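Local structure of replicative DNA helicase (Helicobacter pylori, 3GXV) at residues 18-32 and 48-62. The protein probably unwinds DNA at the replication fork as an ATP-driven hexameric helicase, its N-terminal domain interacting with primase. Residues are numbered along the deposited sequence; the frame is centred on the assembly and turned at random.
Sequences LSGIVLANHKIEEVH and FFEIALKLHEEDCPI
Asn-25 O, in the turn between helices 3-23 and 27-32, receives a weak backbone bond from Ile-28 N and lies 3.3 Å from His-56 NE2. The His-56 imidazole is packed from two sides: Ile-28 CG2 sits over its face, 3.4 Å from the centroid, in a CH-pi contact, while the extended Glu-29 brings OE1 to the ring edge, 3.2 Å from CE1. With CG1 anti to the backbone N (chi1 -162°), Ile-28 sends its other branch into the hole formed by Phe-49, Ala-52, Leu-53 and His-56; its CD1 lies 3.7 Å from Ala-52 CB and meets Ile-62 CD1. Phe-49 is the reciprocal knob, set among Leu-18, Ile-28, Val-31 and His-32. It presents its edge, offset, to the His-32 face (planes at 82°), and Leu-53 CD2 lies over that imidazole, 3.8 Å from the centroid. Leu-18 and Val-22 pack on Phe-48, and beyond the Schellman motif ending helix 43-57 Ile-62 returns against Val-22. Knobs-into-holes packing thus sets helix 27-32 across 48-57, nearly parallel to 18-23 (21°), in the all-helical DnaB-like N-terminal domain; helices 64-69 and 79-87 cover Phe-48, while His-26 (hydrogen bond) and Lys-27 (salt bridge) reach Glu-119 of the second subunit.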
loop_
_atom_site.group_PDB
_atom_site.type_symbol
_atom_site.label_atom_id
_atom_site.label_comp_id
_atom_site.label_asym_id
_atom_site.label_seq_id
_atom_site.Cartn_x
_atom_site.Cartn_y
_atom_site.Cartn_z
ATOM N N LEU B 18 -13.167 2.311 -2.748
ATOM C CA LEU B 18 -11.811 2.865 -2.714
ATOM C C LEU B 18 -11.153 2.510 -1.381
ATOM O O LEU B 18 -9.952 2.246 -1.317
ATOM C CB LEU B 18 -11.843 4.394 -2.892
ATOM C CG LEU B 18 -12.240 5.019 -4.245
ATOM C CD1 LEU B 18 -12.230 6.541 -4.123
ATOM C CD2 LEU B 18 -11.275 4.591 -5.332
ATOM N N SER B 19 -11.953 2.525 -0.321
ATOM C CA SER B 19 -11.474 2.167 1.004
ATOM C C SER B 19 -11.106 0.690 0.981
ATOM O O SER B 19 -10.154 0.282 1.636
ATOM C CB SER B 19 -12.556 2.399 2.058
ATOM O OG SER B 19 -12.203 1.761 3.271
ATOM N N GLY B 20 -11.864 -0.098 0.222
ATOM C CA GLY B 20 -11.587 -1.524 0.114
ATOM C C GLY B 20 -10.264 -1.794 -0.590
ATOM O O GLY B 20 -9.526 -2.708 -0.226
ATOM N N ILE B 21 -9.972 -0.992 -1.608
ATOM C CA ILE B 21 -8.732 -1.109 -2.378
ATOM C C ILE B 21 -7.523 -0.784 -1.498
ATOM O O ILE B 21 -6.436 -1.345 -1.684
ATOM C CB ILE B 21 -8.743 -0.146 -3.589
ATOM C CG1 ILE B 21 -9.780 -0.619 -4.608
ATOM C CG2 ILE B 21 -7.342 -0.039 -4.210
ATOM C CD1 ILE B 21 -9.838 0.231 -5.854
ATOM N N VAL B 22 -7.727 0.123 -0.545
ATOM C CA VAL B 22 -6.673 0.527 0.379
ATOM C C VAL B 22 -6.350 -0.602 1.356
ATOM O O VAL B 22 -5.240 -0.686 1.870
ATOM C CB VAL B 22 -7.085 1.797 1.157
ATOM C CG1 VAL B 22 -6.079 2.094 2.263
ATOM C CG2 VAL B 22 -7.174 2.982 0.194
ATOM N N LEU B 23 -7.331 -1.464 1.602
ATOM C CA LEU B 23 -7.177 -2.615 2.498
ATOM C C LEU B 23 -6.521 -3.793 1.760
ATOM O O LEU B 23 -5.758 -4.567 2.349
ATOM C CB LEU B 23 -8.540 -3.043 3.042
ATOM C CG LEU B 23 -8.634 -4.497 3.503
ATOM C CD1 LEU B 23 -7.643 -4.750 4.631
ATOM C CD2 LEU B 23 -10.054 -4.791 3.948
ATOM N N ALA B 24 -6.843 -3.929 0.477
ATOM C CA ALA B 24 -6.268 -4.980 -0.351
ATOM C C ALA B 24 -5.871 -4.362 -1.684
ATOM O O ALA B 24 -6.615 -4.457 -2.660
ATOM C CB ALA B 24 -7.274 -6.101 -0.574
ATOM N N ASN B 25 -4.697 -3.729 -1.716
ATOM C CA ASN B 25 -4.195 -3.064 -2.924
ATOM C C ASN B 25 -4.274 -3.924 -4.191
ATOM O O ASN B 25 -4.219 -3.406 -5.306
ATOM C CB ASN B 25 -2.755 -2.590 -2.688
ATOM C CG ASN B 25 -2.661 -1.558 -1.576
ATOM O OD1 ASN B 25 -3.495 -1.531 -0.674
ATOM N ND2 ASN B 25 -1.644 -0.709 -1.631
ATOM N N HIS B 26 -4.422 -5.235 -4.021
ATOM C CA HIS B 26 -4.500 -6.124 -5.173
ATOM C C HIS B 26 -5.872 -6.046 -5.839
ATOM O O HIS B 26 -6.007 -6.327 -7.031
ATOM C CB HIS B 26 -4.197 -7.572 -4.758
ATOM C CG HIS B 26 -5.378 -8.313 -4.197
ATOM N ND1 HIS B 26 -6.407 -8.784 -4.985
ATOM C CD2 HIS B 26 -5.674 -8.687 -2.931
ATOM C CE1 HIS B 26 -7.283 -9.419 -4.231
ATOM N NE2 HIS B 26 -6.862 -9.374 -2.977
ATOM N N LYS B 27 -6.884 -5.649 -5.073
ATOM C CA LYS B 27 -8.241 -5.547 -5.598
ATOM C C LYS B 27 -8.373 -4.469 -6.652
ATOM O O LYS B 27 -9.412 -4.368 -7.319
ATOM C CB LYS B 27 -9.239 -5.257 -4.474
ATOM C CG LYS B 27 -9.709 -6.477 -3.674
ATOM C CD LYS B 27 -10.628 -6.046 -2.539
ATOM C CE LYS B 27 -11.194 -7.229 -1.760
ATOM N NZ LYS B 27 -12.281 -7.925 -2.497
ATOM N N ILE B 28 -7.321 -3.674 -6.821
ATOM C CA ILE B 28 -7.363 -2.578 -7.780
ATOM C C ILE B 28 -7.350 -3.073 -9.218
ATOM O O ILE B 28 -7.830 -2.396 -10.124
ATOM C CB ILE B 28 -6.191 -1.576 -7.542
ATOM C CG1 ILE B 28 -6.495 -0.248 -8.242
ATOM C CG2 ILE B 28 -4.882 -2.149 -8.070
ATOM C CD1 ILE B 28 -5.469 0.844 -7.960
ATOM N N GLU B 29 -6.813 -4.269 -9.422
ATOM C CA GLU B 29 -6.744 -4.854 -10.760
ATOM C C GLU B 29 -8.145 -5.255 -11.210
ATOM O O GLU B 29 -8.557 -4.988 -12.342
ATOM C CB GLU B 29 -5.821 -6.074 -10.733
ATOM C CG GLU B 29 -4.459 -5.755 -10.133
ATOM C CD GLU B 29 -3.699 -6.982 -9.670
ATOM O OE1 GLU B 29 -2.638 -6.811 -9.032
ATOM O OE2 GLU B 29 -4.163 -8.112 -9.942
ATOM N N GLU B 30 -8.877 -5.883 -10.297
ATOM C CA GLU B 30 -10.227 -6.328 -10.580
ATOM C C GLU B 30 -11.147 -5.128 -10.825
ATOM O O GLU B 30 -11.864 -5.075 -11.828
ATOM C CB GLU B 30 -10.735 -7.176 -9.412
ATOM C CG GLU B 30 -9.895 -8.437 -9.144
ATOM C CD GLU B 30 -8.791 -8.233 -8.110
ATOM O OE1 GLU B 30 -9.118 -8.024 -6.923
ATOM O OE2 GLU B 30 -7.597 -8.287 -8.478
ATOM N N VAL B 31 -11.109 -4.163 -9.911
ATOM C CA VAL B 31 -11.921 -2.957 -10.013
ATOM C C VAL B 31 -11.656 -2.196 -11.309
ATOM O O VAL B 31 -12.591 -1.708 -11.940
ATOM C CB VAL B 31 -11.651 -2.021 -8.819
ATOM C CG1 VAL B 31 -12.449 -0.721 -8.968
ATOM C CG2 VAL B 31 -12.024 -2.735 -7.522
ATOM N N HIS B 32 -10.383 -2.110 -11.697
ATOM C CA HIS B 32 -9.966 -1.396 -12.912
ATOM C C HIS B 32 -10.399 -2.134 -14.180
ATOM O O HIS B 32 -10.441 -1.548 -15.265
ATOM C CB HIS B 32 -8.441 -1.224 -12.919
ATOM C CG HIS B 32 -7.932 -0.304 -13.989
ATOM N ND1 HIS B 32 -6.601 -0.260 -14.351
ATOM C CD2 HIS B 32 -8.559 0.617 -14.749
ATOM C CE1 HIS B 32 -6.436 0.654 -15.293
ATOM N NE2 HIS B 32 -7.605 1.202 -15.553
ATOM N N PHE B 48 -8.736 10.099 -6.960
ATOM C CA PHE B 48 -8.123 9.164 -6.020
ATOM C C PHE B 48 -7.823 7.859 -6.762
ATOM O O PHE B 48 -6.700 7.366 -6.717
ATOM C CB PHE B 48 -9.072 8.867 -4.858
ATOM C CG PHE B 48 -8.456 8.038 -3.765
ATOM C CD1 PHE B 48 -7.802 8.646 -2.709
ATOM C CD2 PHE B 48 -8.555 6.647 -3.780
ATOM C CE1 PHE B 48 -7.249 7.880 -1.677
ATOM C CE2 PHE B 48 -8.008 5.875 -2.757
ATOM C CZ PHE B 48 -7.357 6.493 -1.702
ATOM N N PHE B 49 -8.826 7.310 -7.444
ATOM C CA PHE B 49 -8.644 6.071 -8.200
ATOM C C PHE B 49 -7.453 6.203 -9.158
ATOM O O PHE B 49 -6.702 5.255 -9.392
ATOM C CB PHE B 49 -9.912 5.746 -9.004
ATOM C CG PHE B 49 -9.938 4.343 -9.561
ATOM C CD1 PHE B 49 -9.789 3.243 -8.714
ATOM C CD2 PHE B 49 -10.064 4.124 -10.931
ATOM C CE1 PHE B 49 -9.765 1.953 -9.224
ATOM C CE2 PHE B 49 -10.041 2.827 -11.452
ATOM C CZ PHE B 49 -9.889 1.747 -10.600
ATOM N N GLU B 50 -7.293 7.404 -9.699
ATOM C CA GLU B 50 -6.241 7.719 -10.648
ATOM C C GLU B 50 -4.866 7.602 -10.003
ATOM O O GLU B 50 -3.986 6.904 -10.510
ATOM C CB GLU B 50 -6.463 9.140 -11.152
ATOM C CG GLU B 50 -5.823 9.521 -12.478
ATOM C CD GLU B 50 -6.088 10.983 -12.794
ATOM O OE1 GLU B 50 -5.397 11.846 -12.213
ATOM O OE2 GLU B 50 -7.011 11.275 -13.590
ATOM N N ILE B 51 -4.681 8.292 -8.879
ATOM C CA ILE B 51 -3.406 8.256 -8.175
ATOM C C ILE B 51 -3.101 6.830 -7.726
ATOM O O ILE B 51 -1.940 6.410 -7.708
ATOM C CB ILE B 51 -3.414 9.193 -6.945
ATOM C CG1 ILE B 51 -3.564 10.653 -7.395
ATOM C CG2 ILE B 51 -2.122 9.025 -6.163
ATOM C CD1 ILE B 51 -3.979 11.614 -6.276
ATOM N N ALA B 52 -4.144 6.084 -7.381
ATOM C CA ALA B 52 -3.969 4.710 -6.932
ATOM C C ALA B 52 -3.479 3.854 -8.090
ATOM O O ALA B 52 -2.535 3.082 -7.941
ATOM C CB ALA B 52 -5.283 4.158 -6.374
ATOM N N LEU B 53 -4.126 3.999 -9.245
ATOM C CA LEU B 53 -3.740 3.248 -10.438
ATOM C C LEU B 53 -2.267 3.497 -10.720
ATOM O O LEU B 53 -1.530 2.573 -11.050
ATOM C CB LEU B 53 -4.570 3.688 -11.648
ATOM C CG LEU B 53 -6.076 3.412 -11.590
ATOM C CD1 LEU B 53 -6.737 3.969 -12.854
ATOM C CD2 LEU B 53 -6.333 1.913 -11.449
ATOM N N LYS B 54 -1.851 4.756 -10.588
ATOM C CA LYS B 54 -0.458 5.135 -10.820
ATOM C C LYS B 54 0.480 4.514 -9.776
ATOM O O LYS B 54 1.541 4.004 -10.124
ATOM C CB LYS B 54 -0.313 6.663 -10.822
ATOM C CG LYS B 54 1.127 7.153 -10.760
ATOM C CD LYS B 54 1.290 8.588 -11.241
ATOM C CE LYS B 54 0.315 9.559 -10.589
ATOM N NZ LYS B 54 -1.085 9.374 -11.072
ATOM N N LEU B 55 0.076 4.544 -8.508
ATOM C CA LEU B 55 0.881 3.972 -7.432
ATOM C C LEU B 55 1.060 2.467 -7.558
ATOM O O LEU B 55 2.077 1.924 -7.140
ATOM C CB LEU B 55 0.255 4.270 -6.068
ATOM C CG LEU B 55 0.359 5.683 -5.502
ATOM C CD1 LEU B 55 -0.397 5.761 -4.171
ATOM C CD2 LEU B 55 1.837 6.050 -5.323
ATOM N N HIS B 56 0.069 1.794 -8.131
ATOM C CA HIS B 56 0.119 0.343 -8.279
ATOM C C HIS B 56 0.960 -0.102 -9.468
ATOM O O HIS B 56 1.402 -1.252 -9.531
ATOM C CB HIS B 56 -1.300 -0.213 -8.416
ATOM C CG HIS B 56 -1.407 -1.677 -8.123
ATOM N ND1 HIS B 56 -1.622 -2.621 -9.102
ATOM C CD2 HIS B 56 -1.347 -2.354 -6.952
ATOM C CE1 HIS B 56 -1.693 -3.818 -8.549
ATOM N NE2 HIS B 56 -1.528 -3.684 -7.244
ATOM N N GLU B 57 1.158 0.807 -10.418
ATOM C CA GLU B 57 1.950 0.520 -11.606
ATOM C C GLU B 57 3.421 0.641 -11.264
ATOM O O GLU B 57 4.287 0.179 -12.007
ATOM C CB GLU B 57 1.603 1.501 -12.724
ATOM C CG GLU B 57 0.478 1.036 -13.622
ATOM C CD GLU B 57 0.828 -0.243 -14.353
ATOM O OE1 GLU B 57 1.778 -0.224 -15.168
ATOM O OE2 GLU B 57 0.157 -1.267 -14.105
ATOM N N GLU B 58 3.682 1.268 -10.125
ATOM C CA GLU B 58 5.033 1.483 -9.638
ATOM C C GLU B 58 5.267 0.593 -8.437
ATOM O O GLU B 58 6.282 0.708 -7.756
ATOM C CB GLU B 58 5.212 2.938 -9.230
ATOM C CG GLU B 58 5.179 3.911 -10.379
ATOM C CD GLU B 58 4.979 5.325 -9.904
ATOM O OE1 GLU B 58 5.579 5.687 -8.870
ATOM O OE2 GLU B 58 4.231 6.075 -10.567
ATOM N N ASP B 59 4.307 -0.289 -8.186
ATOM C CA ASP B 59 4.365 -1.228 -7.074
ATOM C C ASP B 59 4.518 -0.531 -5.724
ATOM O O ASP B 59 5.032 -1.111 -4.761
ATOM C CB ASP B 59 5.491 -2.238 -7.308
ATOM C CG ASP B 59 5.367 -2.941 -8.662
ATOM O OD1 ASP B 59 6.179 -3.838 -8.966
ATOM O OD2 ASP B 59 4.450 -2.588 -9.430
ATOM N N CYS B 60 4.063 0.719 -5.653
ATOM C CA CYS B 60 4.126 1.471 -4.405
ATOM C C CYS B 60 2.829 1.236 -3.641
ATOM O O CYS B 60 1.743 1.214 -4.227
ATOM C CB CYS B 60 4.299 2.972 -4.663
ATOM S SG CYS B 60 4.461 3.945 -3.130
ATOM N N PRO B 61 2.921 1.051 -2.320
ATOM C CA PRO B 61 1.702 0.820 -1.556
ATOM C C PRO B 61 0.654 1.914 -1.776
ATOM O O PRO B 61 0.984 3.051 -2.101
ATOM C CB PRO B 61 2.207 0.785 -0.115
ATOM C CG PRO B 61 3.601 0.247 -0.246
ATOM C CD PRO B 61 4.115 0.981 -1.455
ATOM N N ILE B 62 -0.615 1.557 -1.624
ATOM C CA ILE B 62 -1.678 2.537 -1.756
ATOM C C ILE B 62 -2.176 2.781 -0.345
ATOM O O ILE B 62 -2.979 2.018 0.174
ATOM C CB ILE B 62 -2.840 2.014 -2.602
ATOM C CG1 ILE B 62 -2.388 1.868 -4.054
ATOM C CG2 ILE B 62 -4.039 2.952 -2.462
ATOM C CD1 ILE B 62 -3.393 1.157 -4.958
#